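PDB 3KG7: CurH from Lyngbya majuscula, which catalyses, as the dehydratase domain of a curacin polyketide synthase module, what is probably the loss of water from a beta-hydroxyacyl intermediate. Local coordinates for residues Val64-Phe73 / Pro228-Pro239; Leu258-Gln266 / Arg277-Arg285. All coordinates share one frame; numbering follows the deposited sequence.

Contact 1: Val64-Phe73 / Pro228-Pro239; sequences VPAAVEDINF and PWRVKEMTLSHP
A66-E69 and E233-L236 run antiparallel, their axes 4.6 Å apart at 169°, and beyond a corner at D70 and K232 the pairing resumes between I71-F73 and P228-V231 at 166°. A66/L236, V68/M234 and I71/V231 are hydrogen-bonded pairs, each joined by two N-H...O=C bonds. At the corner, D70 N donates to K232 O (3.0 Å), so the ladder survives the change of direction. F73 N to W229 O extends it; that bond is nearly straight, but its donor stands above the carbonyl plane. On the face carrying V68, I71, V231 and M234 (modelled as selenomethionine), the contact is largely aliphatic. I71 lies beside V231, its CD1 3.9 Å from V231 CB and also touching M234 CB; I55 of helix 52-62 packs on I71 and M234 from outside the pair. The F73 ring slants across its partners: CE2 reaches P228 CB (3.7 Å), CZ approaches V231 CG2 (4.1 Å), and P228 O sits at the ring edge, near its plane. At the other end, the two branches of V64 divide the work, CG1 against L236 CD2 (3.9 Å) and CG2 against P239 CD (4.0 Å). The opposite face is mixed: A67 CB meets the T235 methyl, while E69 and E233 lie side by side, E233 with CG anti to its backbone N (chi1 173°) and bent at chi2 toward E69. K100, in a salt bridge with E69, probably eases the proximity of two negative charges. This ladder couples strand 66-73 to strand 225-236, consistent with the seam between the two halves of a double hotdog. Its chemistry implies a join carried by backbone bonds, with aliphatic contacts on the side facing helix 52-62.

Contact 2: Leu258-Gln266 / Arg277-Arg285; sequences LQTRSYDIQ and RINGFTVKR
Y263 and F281 form an offset edge-to-face pair: the edge of F281 meets the face of Y263, centroids 5.3 Å apart and planes at 70°. F281 reaches it with CG anti to the backbone N (chi1 -176°), which sets CD1 3.5 Å from Y263 CZ. Y263 OH, at the edge of the F281 ring, is hydrogen-bonded to T209 O, fixing the phenol end. Further along this face, I265 and I278 meet through their CD1 methyls (4.2 Å). Among the hydrogen bonds, paired backbone links join R261 to V283, Y263 to F281 and I265 to I278. The register slips by one between the last two, where G280 and F281 both face Y263 in a G1 bulge. D264 OD1 takes the G280 N-H (2.9 Å) nearly along its C-O axis, and T282 OG1 donates to G280 O (2.8 Å), so both polar backbone atoms of the glycine are held. S262 OG to T282 OG1 is a weak bond (3.3 Å). In another polar contact the Q266 amide stands nearly perpendicular over one R277 guanidinium face, NE2 above its centre and 3.3 Å from R277 CZ. Replacing R277 by an alanine would probably take that face from the Q266 amide and leave it less restrained against turning on this side. The chemistry implies a hairpin whose bulge is secured by side-chain bonds and whose aromatic pair is anchored by a neighbouring loop.

Contacts 1 and 2 belong to one series of neighbouring strands, interrupted by beta bulges, because strand 225-236 of contact 1 lies beside strand 274-286 of contact 2; W229 N to T282 O and E233 O to N279 N, both 2.7 Å, are probable hydrogen bonds across that border. Both are partly buried: contact 1 sits nearer the chain centre (about 9 Å, against about 12 Å, centre to centre), yet contact 2 has the larger share of buried residues. Contact 1 joins strands distant in sequence, and its buried face is mainly aliphatic; contact 2 closes a local hairpin and relies on an aromatic pair. The M234 and I278 side chains pack together, linking the two apolar faces.

Contact 1: Val64-Phe73 / Pro228-Pro239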
loop_
_atom_site.group_PDB
_atom_site.type_symbol
_atom_site.label_atom_id
_atom_site.label_comp_id
_atom_site.label_asym_id
_atom_site.label_seq_id
_atom_site.Cartn_x
_atom_site.Cartn_y
_atom_site.Cartn_z
ATOM N N VAL C 64 5.709 20.342 8.195
ATOM C CA VAL C 64 5.412 21.402 9.168
ATOM C C VAL C 64 5.224 22.719 8.434
ATOM O O VAL C 64 5.729 22.860 7.325
ATOM C CB VAL C 64 6.521 21.545 10.242
ATOM C CG1 VAL C 64 6.526 20.332 11.137
ATOM C CG2 VAL C 64 7.899 21.765 9.600
ATOM N N PRO C 65 4.493 23.685 9.033
ATOM C CA PRO C 65 3.860 23.635 10.358
ATOM C C PRO C 65 2.684 22.661 10.405
ATOM O O PRO C 65 1.953 22.509 9.422
ATOM C CB PRO C 65 3.376 25.070 10.588
ATOM C CG PRO C 65 4.010 25.898 9.498
ATOM C CD PRO C 65 4.220 24.967 8.356
ATOM N N ALA C 66 2.531 21.998 11.546
ATOM C CA ALA C 66 1.511 20.983 11.749
ATOM C C ALA C 66 1.234 20.841 13.227
ATOM O O ALA C 66 2.039 21.242 14.070
ATOM C CB ALA C 66 1.959 19.640 11.188
ATOM N N ALA C 67 0.083 20.257 13.527
ATOM C CA ALA C 67 -0.342 19.992 14.887
ATOM C C ALA C 67 -0.872 18.570 14.953
ATOM O O ALA C 67 -1.631 18.142 14.086
ATOM C CB ALA C 67 -1.412 20.973 15.295
ATOM N N VAL C 68 -0.453 17.825 15.968
ATOM C CA VAL C 68 -0.875 16.428 16.108
ATOM C C VAL C 68 -1.560 16.248 17.441
ATOM O O VAL C 68 -1.015 16.620 18.479
ATOM C CB VAL C 68 0.298 15.444 15.978
ATOM C CG1 VAL C 68 -0.228 14.035 15.838
ATOM C CG2 VAL C 68 1.149 15.784 14.755
ATOM N N GLU C 69 -2.765 15.695 17.416
ATOM C CA GLU C 69 -3.563 15.613 18.635
ATOM C C GLU C 69 -4.063 14.209 18.952
ATOM O O GLU C 69 -4.065 13.333 18.088
ATOM C CB GLU C 69 -4.706 16.642 18.622
ATOM C CG GLU C 69 -5.490 16.737 17.324
ATOM C CD GLU C 69 -6.232 18.062 17.186
ATOM O OE1 GLU C 69 -7.427 18.046 16.813
ATOM O OE2 GLU C 69 -5.623 19.126 17.452
ATOM N N ASP C 70 -4.473 14.016 20.208
ATOM C CA ASP C 70 -4.949 12.722 20.736
ATOM C C ASP C 70 -4.011 11.566 20.390
ATOM O O ASP C 70 -4.403 10.595 19.733
ATOM C CB ASP C 70 -6.374 12.421 20.271
ATOM C CG ASP C 70 -7.337 13.542 20.596
ATOM O OD1 ASP C 70 -7.412 14.518 19.812
ATOM O OD2 ASP C 70 -8.022 13.440 21.638
ATOM N N ILE C 71 -2.766 11.701 20.834
ATOM C CA ILE C 71 -1.728 10.719 20.571
ATOM C C ILE C 71 -1.764 9.665 21.663
ATOM O O ILE C 71 -1.762 10.000 22.848
ATOM C CB ILE C 71 -0.322 11.367 20.523
ATOM C CG1 ILE C 71 -0.271 12.478 19.460
ATOM C CG2 ILE C 71 0.747 10.301 20.244
ATOM C CD1 ILE C 71 0.809 13.525 19.699
ATOM N N ASN C 72 -1.827 8.399 21.256
ATOM C CA ASN C 72 -1.734 7.278 22.197
ATOM C C ASN C 72 -0.680 6.258 21.795
ATOM O O ASN C 72 -0.502 5.950 20.605
ATOM C CB ASN C 72 -3.073 6.564 22.356
ATOM C CG ASN C 72 -4.220 7.517 22.602
ATOM O OD1 ASN C 72 -4.627 8.258 21.697
ATOM N ND2 ASN C 72 -4.764 7.491 23.817
ATOM N N PHE C 73 0.025 5.741 22.792
ATOM C CA PHE C 73 0.962 4.656 22.566
ATOM C C PHE C 73 0.428 3.394 23.212
ATOM O O PHE C 73 0.052 3.388 24.388
ATOM C CB PHE C 73 2.348 4.985 23.111
ATOM C CG PHE C 73 2.780 6.386 22.836
ATOM C CD1 PHE C 73 2.972 6.826 21.529
ATOM C CD2 PHE C 73 2.995 7.276 23.887
ATOM C CE1 PHE C 73 3.361 8.134 21.273
ATOM C CE2 PHE C 73 3.392 8.597 23.638
ATOM C CZ PHE C 73 3.577 9.023 22.329
ATOM N N PRO C 228 5.946 6.430 28.254
ATOM C CA PRO C 228 5.012 7.351 27.616
ATOM C C PRO C 228 3.716 6.638 27.248
ATOM O O PRO C 228 3.745 5.541 26.694
ATOM C CB PRO C 228 5.765 7.792 26.359
ATOM C CG PRO C 228 7.201 7.692 26.737
ATOM C CD PRO C 228 7.290 6.498 27.647
ATOM N N TRP C 229 2.587 7.260 27.569
ATOM C CA TRP C 229 1.288 6.614 27.413
ATOM C C TRP C 229 0.333 7.380 26.495
ATOM O O TRP C 229 -0.394 6.781 25.697
ATOM C CB TRP C 229 0.656 6.376 28.787
ATOM C CG TRP C 229 -0.703 5.747 28.732
ATOM C CD1 TRP C 229 -1.070 4.636 28.020
ATOM C CD2 TRP C 229 -1.876 6.183 29.430
ATOM N NE1 TRP C 229 -2.400 4.361 28.226
ATOM C CE2 TRP C 229 -2.920 5.293 29.087
ATOM C CE3 TRP C 229 -2.150 7.243 30.308
ATOM C CZ2 TRP C 229 -4.220 5.431 29.594
ATOM C CZ3 TRP C 229 -3.444 7.380 30.810
ATOM C CH2 TRP C 229 -4.461 6.475 30.452
ATOM N N ARG C 230 0.319 8.701 26.632
ATOM C CA ARG C 230 -0.431 9.559 25.723
ATOM C C ARG C 230 0.080 10.996 25.744
ATOM O O ARG C 230 0.711 11.433 26.714
ATOM C CB ARG C 230 -1.948 9.493 25.991
ATOM C CG ARG C 230 -2.438 10.222 27.231
ATOM C CD ARG C 230 -3.962 10.189 27.319
ATOM N NE ARG C 230 -4.427 10.396 28.696
ATOM C CZ ARG C 230 -5.690 10.286 29.109
ATOM N NH1 ARG C 230 -6.667 9.973 28.264
ATOM N NH2 ARG C 230 -5.978 10.496 30.382
ATOM N N VAL C 231 -0.184 11.708 24.650
ATOM C CA VAL C 231 0.154 13.120 24.500
ATOM C C VAL C 231 -1.080 13.839 23.968
ATOM O O VAL C 231 -1.617 13.461 22.928
ATOM C CB VAL C 231 1.332 13.327 23.509
ATOM C CG1 VAL C 231 1.608 14.817 23.289
ATOM C CG2 VAL C 231 2.584 12.626 24.003
ATOM N N LYS C 232 -1.532 14.863 24.684
ATOM C CA LYS C 232 -2.714 15.614 24.277
ATOM C C LYS C 232 -2.498 16.285 22.924
ATOM O O LYS C 232 -3.248 16.037 21.987
ATOM C CB LYS C 232 -3.086 16.640 25.351
ATOM C CG LYS C 232 -4.156 17.655 24.943
ATOM C CD LYS C 232 -5.579 17.117 25.087
ATOM C CE LYS C 232 -6.582 18.138 24.569
ATOM N NZ LYS C 232 -7.961 17.829 25.019
ATOM N N GLU C 233 -1.463 17.115 22.829
ATOM C CA GLU C 233 -1.166 17.846 21.598
ATOM C C GLU C 233 0.333 18.034 21.423
ATOM O O GLU C 233 1.076 18.163 22.401
ATOM C CB GLU C 233 -1.903 19.201 21.568
ATOM C CG GLU C 233 -1.523 20.122 20.400
ATOM C CD GLU C 233 -2.731 20.686 19.646
ATOM O OE1 GLU C 233 -3.799 20.034 19.650
ATOM O OE2 GLU C 233 -2.609 21.770 19.027
HETATM N N MSE C 234 0.767 18.029 20.168
HETATM C CA MSE C 234 2.141 18.349 19.819
HETATM C C MSE C 234 2.126 19.213 18.563
HETATM O O MSE C 234 1.578 18.825 17.532
HETATM C CB MSE C 234 2.969 17.076 19.613
HETATM C CG MSE C 234 4.454 17.235 19.931
HETATM SE SE MSE C 234 5.555 17.735 18.396
HETATM C CE MSE C 234 6.963 18.788 19.248
ATOM N N THR C 235 2.698 20.406 18.664
ATOM C CA THR C 235 2.779 21.302 17.515
ATOM C C THR C 235 4.224 21.591 17.180
ATOM O O THR C 235 5.077 21.645 18.070
ATOM C CB THR C 235 2.098 22.648 17.774
ATOM O OG1 THR C 235 2.839 23.373 18.767
ATOM C CG2 THR C 235 0.660 22.443 18.231
ATOM N N LEU C 236 4.494 21.787 15.897
ATOM C CA LEU C 236 5.809 22.213 15.457
ATOM C C LEU C 236 5.658 23.145 14.257
ATOM O O LEU C 236 5.000 22.791 13.273
ATOM C CB LEU C 236 6.679 20.999 15.124
ATOM C CG LEU C 236 8.121 21.302 14.710
ATOM C CD1 LEU C 236 8.894 21.982 15.845
ATOM C CD2 LEU C 236 8.818 20.040 14.239
ATOM N N SER C 237 6.255 24.334 14.348
ATOM C CA SER C 237 6.098 25.362 13.313
ATOM C C SER C 237 7.098 25.203 12.177
ATOM O O SER C 237 6.765 25.466 11.023
ATOM C CB SER C 237 6.233 26.768 13.889
ATOM O OG SER C 237 5.408 26.933 15.021
ATOM N N HIS C 238 8.325 24.797 12.503
ATOM C CA HIS C 238 9.359 24.580 11.486
ATOM C C HIS C 238 10.391 23.553 11.957
ATOM O O HIS C 238 10.358 23.142 13.114
ATOM C CB HIS C 238 10.018 25.903 11.050
ATOM C CG HIS C 238 10.543 26.732 12.180
ATOM N ND1 HIS C 238 11.708 26.425 12.846
ATOM C CD2 HIS C 238 10.070 27.867 12.747
ATOM C CE1 HIS C 238 11.926 27.330 13.784
ATOM N NE2 HIS C 238 10.947 28.216 13.744
ATOM N N PRO C 239 11.300 23.121 11.059
ATOM C CA PRO C 239 12.282 22.122 11.445
ATOM C C PRO C 239 13.146 22.605 12.601
ATOM O O PRO C 239 13.391 23.810 12.725
ATOM C CB PRO C 239 13.140 21.975 10.189
ATOM C CG PRO C 239 12.276 22.418 9.089
ATOM C CD PRO C 239 11.470 23.528 9.654
#

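Contact 2: Leu258-Gln266 / Arg277-Arg285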
loop_
_atom_site.group_PDB
_atom_site.type_symbol
_atom_site.label_atom_id
_atom_site.label_comp_id
_atom_site.label_asym_id
_atom_site.label_seq_id
_atom_site.Cartn_x
_atom_site.Cartn_y
_atom_site.Cartn_z
ATOM N N LEU C 258 -5.696 7.286 38.910
ATOM C CA LEU C 258 -5.445 6.739 37.569
ATOM C C LEU C 258 -3.948 6.651 37.231
ATOM O O LEU C 258 -3.575 6.295 36.107
ATOM C CB LEU C 258 -6.219 7.521 36.496
ATOM C CG LEU C 258 -7.706 7.138 36.329
ATOM C CD1 LEU C 258 -8.564 8.347 35.935
ATOM C CD2 LEU C 258 -7.882 5.977 35.332
ATOM N N GLN C 259 -3.115 6.989 38.217
ATOM C CA GLN C 259 -1.666 6.711 38.228
ATOM C C GLN C 259 -0.892 7.088 36.957
ATOM O O GLN C 259 -0.471 6.215 36.192
ATOM C CB GLN C 259 -1.413 5.241 38.601
ATOM C CG GLN C 259 -0.029 4.953 39.195
ATOM C CD GLN C 259 0.158 5.509 40.603
ATOM O OE1 GLN C 259 -0.806 5.723 41.342
ATOM N NE2 GLN C 259 1.410 5.740 40.979
ATOM N N THR C 260 -0.707 8.391 36.751
ATOM C CA THR C 260 0.036 8.926 35.606
ATOM C C THR C 260 0.730 10.223 36.002
ATOM O O THR C 260 0.189 10.997 36.794
ATOM C CB THR C 260 -0.894 9.258 34.411
ATOM O OG1 THR C 260 -1.868 10.242 34.801
ATOM C CG2 THR C 260 -1.607 8.019 33.884
ATOM N N ARG C 261 1.921 10.463 35.461
ATOM C CA ARG C 261 2.570 11.775 35.581
ATOM C C ARG C 261 2.487 12.478 34.236
ATOM O O ARG C 261 2.832 11.886 33.214
ATOM C CB ARG C 261 4.040 11.650 35.986
ATOM C CG ARG C 261 4.291 11.034 37.339
ATOM C CD ARG C 261 5.765 11.096 37.674
ATOM N NE ARG C 261 6.157 12.404 38.195
ATOM C CZ ARG C 261 6.229 12.710 39.491
ATOM N NH1 ARG C 261 5.939 11.807 40.418
ATOM N NH2 ARG C 261 6.594 13.928 39.864
ATOM N N SER C 262 2.033 13.730 34.229
ATOM C CA SER C 262 1.898 14.484 32.978
ATOM C C SER C 262 2.566 15.848 33.058
ATOM O O SER C 262 2.582 16.476 34.123
ATOM C CB SER C 262 0.428 14.671 32.607
ATOM O OG SER C 262 -0.346 13.545 32.977
ATOM N N TYR C 263 3.104 16.307 31.927
ATOM C CA TYR C 263 3.747 17.626 31.860
ATOM C C TYR C 263 3.775 18.260 30.466
ATOM O O TYR C 263 3.340 17.659 29.484
ATOM C CB TYR C 263 5.149 17.622 32.514
ATOM C CG TYR C 263 6.115 16.555 32.035
ATOM C CD1 TYR C 263 6.045 15.245 32.525
ATOM C CD2 TYR C 263 7.125 16.862 31.122
ATOM C CE1 TYR C 263 6.941 14.259 32.092
ATOM C CE2 TYR C 263 8.029 15.884 30.685
ATOM C CZ TYR C 263 7.931 14.587 31.172
ATOM O OH TYR C 263 8.817 13.624 30.739
ATOM N N ASP C 264 4.280 19.490 30.408
ATOM C CA ASP C 264 4.328 20.282 29.176
ATOM C C ASP C 264 5.750 20.695 28.840
ATOM O O ASP C 264 6.551 20.975 29.734
ATOM C CB ASP C 264 3.464 21.537 29.327
ATOM C CG ASP C 264 2.029 21.208 29.626
ATOM O OD1 ASP C 264 1.476 20.305 28.959
ATOM O OD2 ASP C 264 1.459 21.840 30.541
ATOM N N ILE C 265 6.064 20.738 27.551
ATOM C CA ILE C 265 7.392 21.153 27.121
ATOM C C ILE C 265 7.285 22.168 26.001
ATOM O O ILE C 265 6.582 21.944 25.012
ATOM C CB ILE C 265 8.263 19.956 26.648
ATOM C CG1 ILE C 265 8.438 18.926 27.768
ATOM C CG2 ILE C 265 9.635 20.440 26.189
ATOM C CD1 ILE C 265 8.223 17.522 27.327
ATOM N N GLN C 266 7.988 23.284 26.163
ATOM C CA GLN C 266 8.093 24.301 25.119
ATOM C C GLN C 266 9.420 24.151 24.384
ATOM O O GLN C 266 10.480 24.079 25.003
ATOM C CB GLN C 266 7.982 25.715 25.699
ATOM C CG GLN C 266 6.966 25.879 26.833
ATOM C CD GLN C 266 5.508 25.752 26.393
ATOM O OE1 GLN C 266 4.626 25.518 27.223
ATOM N NE2 GLN C 266 5.250 25.908 25.096
ATOM N N ARG C 277 5.670 22.852 20.666
ATOM C CA ARG C 277 5.338 22.472 22.038
ATOM C C ARG C 277 4.717 21.090 22.127
ATOM O O ARG C 277 4.136 20.593 21.159
ATOM C CB ARG C 277 4.433 23.514 22.711
ATOM C CG ARG C 277 3.030 23.622 22.132
ATOM C CD ARG C 277 2.219 24.677 22.867
ATOM N NE ARG C 277 2.271 24.478 24.318
ATOM C CZ ARG C 277 1.961 25.408 25.221
ATOM N NH1 ARG C 277 1.574 26.620 24.837
ATOM N NH2 ARG C 277 2.042 25.123 26.516
ATOM N N ILE C 278 4.868 20.477 23.298
ATOM C CA ILE C 278 4.274 19.187 23.610
ATOM C C ILE C 278 3.405 19.385 24.847
ATOM O O ILE C 278 3.914 19.729 25.920
ATOM C CB ILE C 278 5.359 18.110 23.895
ATOM C CG1 ILE C 278 6.351 18.023 22.728
ATOM C CG2 ILE C 278 4.726 16.735 24.173
ATOM C CD1 ILE C 278 7.705 17.525 23.111
ATOM N N ASN C 279 2.097 19.192 24.687
ATOM C CA ASN C 279 1.146 19.340 25.791
ATOM C C ASN C 279 0.587 18.018 26.297
ATOM O O ASN C 279 0.215 17.140 25.519
ATOM C CB ASN C 279 -0.012 20.269 25.416
ATOM C CG ASN C 279 0.449 21.667 25.088
ATOM O OD1 ASN C 279 0.951 22.387 25.952
ATOM N ND2 ASN C 279 0.277 22.066 23.831
ATOM N N GLY C 280 0.527 17.895 27.617
ATOM C CA GLY C 280 -0.044 16.718 28.254
ATOM C C GLY C 280 0.749 15.447 28.036
ATOM O O GLY C 280 0.166 14.367 27.934
ATOM N N PHE C 281 2.077 15.582 27.968
ATOM C CA PHE C 281 2.979 14.435 27.836
ATOM C C PHE C 281 2.868 13.542 29.066
ATOM O O PHE C 281 3.363 13.888 30.143
ATOM C CB PHE C 281 4.435 14.888 27.627
ATOM C CG PHE C 281 5.404 13.748 27.399
ATOM C CD1 PHE C 281 6.268 13.334 28.412
ATOM C CD2 PHE C 281 5.452 13.082 26.172
ATOM C CE1 PHE C 281 7.167 12.268 28.205
ATOM C CE2 PHE C 281 6.351 12.021 25.959
ATOM C CZ PHE C 281 7.208 11.617 26.977
ATOM N N THR C 282 2.216 12.395 28.900
ATOM C CA THR C 282 1.891 11.534 30.030
ATOM C C THR C 282 2.712 10.241 30.043
ATOM O O THR C 282 2.777 9.518 29.041
ATOM C CB THR C 282 0.384 11.213 30.061
ATOM O OG1 THR C 282 -0.370 12.423 29.897
ATOM C CG2 THR C 282 -0.001 10.559 31.379
ATOM N N VAL C 283 3.350 9.970 31.177
ATOM C CA VAL C 283 4.044 8.704 31.382
ATOM C C VAL C 283 3.276 7.849 32.388
ATOM O O VAL C 283 2.585 8.374 33.257
ATOM C CB VAL C 283 5.518 8.902 31.835
ATOM C CG1 VAL C 283 6.347 9.520 30.707
ATOM C CG2 VAL C 283 5.600 9.754 33.106
ATOM N N LYS C 284 3.378 6.532 32.248
ATOM C CA LYS C 284 2.753 5.614 33.196
ATOM C C LYS C 284 3.715 4.478 33.537
ATOM O O LYS C 284 4.508 4.047 32.691
ATOM C CB LYS C 284 1.433 5.067 32.641
ATOM C CG LYS C 284 0.569 4.327 33.665
ATOM C CD LYS C 284 -0.691 3.739 33.037
ATOM C CE LYS C 284 -0.395 2.462 32.258
ATOM N NZ LYS C 284 -1.640 1.788 31.801
ATOM N N ARG C 285 3.646 4.006 34.780
ATOM C CA ARG C 285 4.478 2.895 35.240
ATOM C C ARG C 285 4.250 1.644 34.385
ATOM O O ARG C 285 3.108 1.242 34.143
ATOM C CB ARG C 285 4.194 2.594 36.712
ATOM C CG ARG C 285 4.480 3.752 37.660
ATOM C CD ARG C 285 5.921 3.752 38.176
ATOM N NE ARG C 285 6.193 2.647 39.101
ATOM C CZ ARG C 285 7.118 2.664 40.060
ATOM N NH1 ARG C 285 7.874 3.738 40.256
ATOM N NH2 ARG C 285 7.283 1.602 40.834
#